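Local coordinates for protein aclacinomycin oxidoreductase (AknOx) (Streptomyces galilaeus, PDB 2IPI) that oxidises the terminal sugar of aclacinomycin antibiotics in two successive oxygen-dependent steps, using a bicovalently attached FAD and releasing hydrogen peroxide, at residues 456-461 and 487-492. Residues are numbered along the deposited sequence; the frame is centred on the assembly and turned at random. Where two conformers were deposited one is given.
Sequences PVPDDR and YTLYYK
Pro-458 points the CB-CG-CD rim of its ring at the last turn of helix 486-491, meeting the aliphatic chain of Lys-492 and one methyl of Leu-489. Pro-458 CG is 3.8 Å from Lys-492 CG and 3.9 Å from the carbonyl oxygen Thr-488 O, which also accepts the helical bond from Lys-492 N. The proline and lysine side chains run antiparallel alongside each other. The lysine chain, bent at chi3 and chi4, brings NZ to 3.8 Å from Pro-458 CB, while its charge is paired with Glu-463 in a salt bridge. Positive phi at Lys-492 marks where the chain leaves the helix, which belongs to the berberine and berberine-like segment of this oxygen-dependent FAD-linked oxidoreductase; the contact joins it to the loop that follows helix 434-448. At the CD corner of the ring, Leu-489 crosses the proline at about a right angle, its CD2 4.0 Å from Pro-458 CD and 3.6 Å from Pro-456 O. The side chain of Pro-456, which is buried, lies about 9 Å from that of the active-site Tyr-469. Past Pro-458, in the conformer given, Asp-459 OD1 accepts from Arg-461 N, an Asx turn, and also from Thr-462 N.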
loop_
_atom_site.group_PDB
_atom_site.type_symbol
_atom_site.label_atom_id
_atom_site.label_comp_id
_atom_site.label_asym_id
_atom_site.label_seq_id
_atom_site.Cartn_x
_atom_site.Cartn_y
_atom_site.Cartn_z
ATOM N N PRO A 456 4.487 16.633 -2.923
ATOM C CA PRO A 456 5.567 16.320 -1.980
ATOM C C PRO A 456 6.830 15.913 -2.738
ATOM O O PRO A 456 6.990 14.736 -3.071
ATOM C CB PRO A 456 5.026 15.119 -1.210
ATOM C CG PRO A 456 4.075 14.465 -2.158
ATOM C CD PRO A 456 3.525 15.531 -3.061
ATOM N N VAL A 457 7.680 16.897 -2.974
ATOM C CA VAL A 457 8.984 16.689 -3.585
ATOM C C VAL A 457 9.988 16.189 -2.569
ATOM O O VAL A 457 10.201 16.803 -1.516
ATOM C CB VAL A 457 9.542 18.004 -4.176
ATOM C CG1 VAL A 457 10.921 17.756 -4.783
ATOM C CG2 VAL A 457 8.576 18.598 -5.183
ATOM N N PRO A 458 10.659 15.075 -2.854
ATOM C CA PRO A 458 11.713 14.618 -1.938
ATOM C C PRO A 458 12.769 15.712 -1.752
ATOM O O PRO A 458 13.427 16.116 -2.715
ATOM C CB PRO A 458 12.283 13.385 -2.639
ATOM C CG PRO A 458 11.194 12.928 -3.565
ATOM C CD PRO A 458 10.472 14.178 -4.009
ATOM N N ASP A 459 12.878 16.145 -0.512
ATOM C CA ASP A 459 13.778 17.180 -0.025
ATOM C C ASP A 459 13.991 16.973 1.471
ATOM O O ASP A 459 13.786 15.856 1.970
ATOM C CB ASP A 459 13.228 18.571 -0.342
ATOM C CG ASP A 459 11.800 18.777 0.116
ATOM O OD1 ASP A 459 11.468 18.368 1.242
ATOM O OD2 ASP A 459 10.993 19.341 -0.653
ATOM N N ASP A 460 14.388 18.004 2.212
ATOM C CA ASP A 460 14.659 17.799 3.623
ATOM C C ASP A 460 13.390 17.569 4.435
ATOM O O ASP A 460 13.459 17.258 5.625
ATOM C CB ASP A 460 15.422 18.992 4.229
ATOM C CG ASP A 460 16.053 18.564 5.552
ATOM O OD1 ASP A 460 15.440 18.781 6.630
ATOM O OD2 ASP A 460 17.162 17.988 5.496
ATOM N N ARG A 461 12.228 17.734 3.804
ATOM C CA ARG A 461 10.972 17.646 4.524
ATOM C C ARG A 461 10.098 16.460 4.143
ATOM O O ARG A 461 9.352 16.007 5.012
ATOM C CB ARG A 461 10.156 18.942 4.331
ATOM C CG ARG A 461 10.751 20.082 5.173
ATOM C CD ARG A 461 9.651 21.071 5.545
ATOM N NE ARG A 461 9.054 20.804 6.847
ATOM C CZ ARG A 461 9.560 21.063 8.041
ATOM N NH1 ARG A 461 10.751 21.626 8.154
ATOM N NH2 ARG A 461 8.842 20.735 9.120
ATOM N N TYR A 487 8.197 10.188 -11.609
ATOM C CA TYR A 487 9.007 9.030 -11.212
ATOM C C TYR A 487 10.006 9.401 -10.127
ATOM O O TYR A 487 10.367 8.574 -9.278
ATOM C CB TYR A 487 9.716 8.386 -12.412
ATOM C CG TYR A 487 10.460 9.310 -13.338
ATOM C CD1 TYR A 487 9.988 9.565 -14.616
ATOM C CD2 TYR A 487 11.638 9.936 -12.941
ATOM C CE1 TYR A 487 10.658 10.412 -15.474
ATOM C CE2 TYR A 487 12.312 10.782 -13.802
ATOM C CZ TYR A 487 11.823 11.018 -15.067
ATOM O OH TYR A 487 12.494 11.866 -15.928
ATOM N N THR A 488 10.477 10.644 -10.115
ATOM C CA THR A 488 11.248 11.159 -8.985
ATOM C C THR A 488 10.408 11.044 -7.717
ATOM O O THR A 488 10.855 10.612 -6.664
ATOM C CB THR A 488 11.650 12.625 -9.224
ATOM O OG1 THR A 488 12.505 12.667 -10.387
ATOM C CG2 THR A 488 12.420 13.205 -8.047
ATOM N N LEU A 489 9.141 11.446 -7.874
ATOM C CA LEU A 489 8.230 11.506 -6.750
ATOM C C LEU A 489 8.105 10.133 -6.100
ATOM O O LEU A 489 8.171 10.035 -4.882
ATOM C CB LEU A 489 6.849 12.008 -7.175
ATOM C CG LEU A 489 6.725 13.479 -7.574
ATOM C CD1 LEU A 489 5.253 13.852 -7.689
ATOM C CD2 LEU A 489 7.421 14.404 -6.587
ATOM N N TYR A 490 7.927 9.100 -6.934
ATOM C CA TYR A 490 7.657 7.777 -6.364
ATOM C C TYR A 490 8.904 6.964 -6.048
ATOM O O TYR A 490 8.895 6.121 -5.137
ATOM C CB TYR A 490 6.775 6.999 -7.344
ATOM C CG TYR A 490 5.304 7.292 -7.303
ATOM C CD1 TYR A 490 4.643 7.717 -8.453
ATOM C CD2 TYR A 490 4.527 7.174 -6.155
ATOM C CE1 TYR A 490 3.286 8.001 -8.467
ATOM C CE2 TYR A 490 3.170 7.454 -6.154
ATOM C CZ TYR A 490 2.546 7.871 -7.305
ATOM O OH TYR A 490 1.189 8.152 -7.319
ATOM N N TYR A 491 9.995 7.104 -6.790
ATOM C CA TYR A 491 11.125 6.195 -6.648
ATOM C C TYR A 491 12.453 6.875 -6.347
ATOM O O TYR A 491 13.456 6.154 -6.188
ATOM C CB TYR A 491 11.325 5.416 -7.966
ATOM C CG TYR A 491 10.151 4.673 -8.526
ATOM C CD1 TYR A 491 9.641 3.533 -7.900
ATOM C CD2 TYR A 491 9.528 5.082 -9.690
ATOM C CE1 TYR A 491 8.554 2.854 -8.435
ATOM C CE2 TYR A 491 8.452 4.417 -10.228
ATOM C CZ TYR A 491 7.967 3.297 -9.594
ATOM O OH TYR A 491 6.895 2.670 -10.168
ATOM N N LYS A 492 12.503 8.200 -6.302
ATOM C CA LYS A 492 13.726 8.969 -6.131
ATOM C C LYS A 492 14.854 8.434 -6.996
ATOM O O LYS A 492 14.609 8.094 -8.150
ATOM C CB LYS A 492 14.133 8.980 -4.650
ATOM C CG LYS A 492 13.008 9.603 -3.808
ATOM C CD LYS A 492 13.167 9.210 -2.343
ATOM C CE LYS A 492 14.364 9.885 -1.696
ATOM N NZ LYS A 492 14.053 10.738 -0.517
#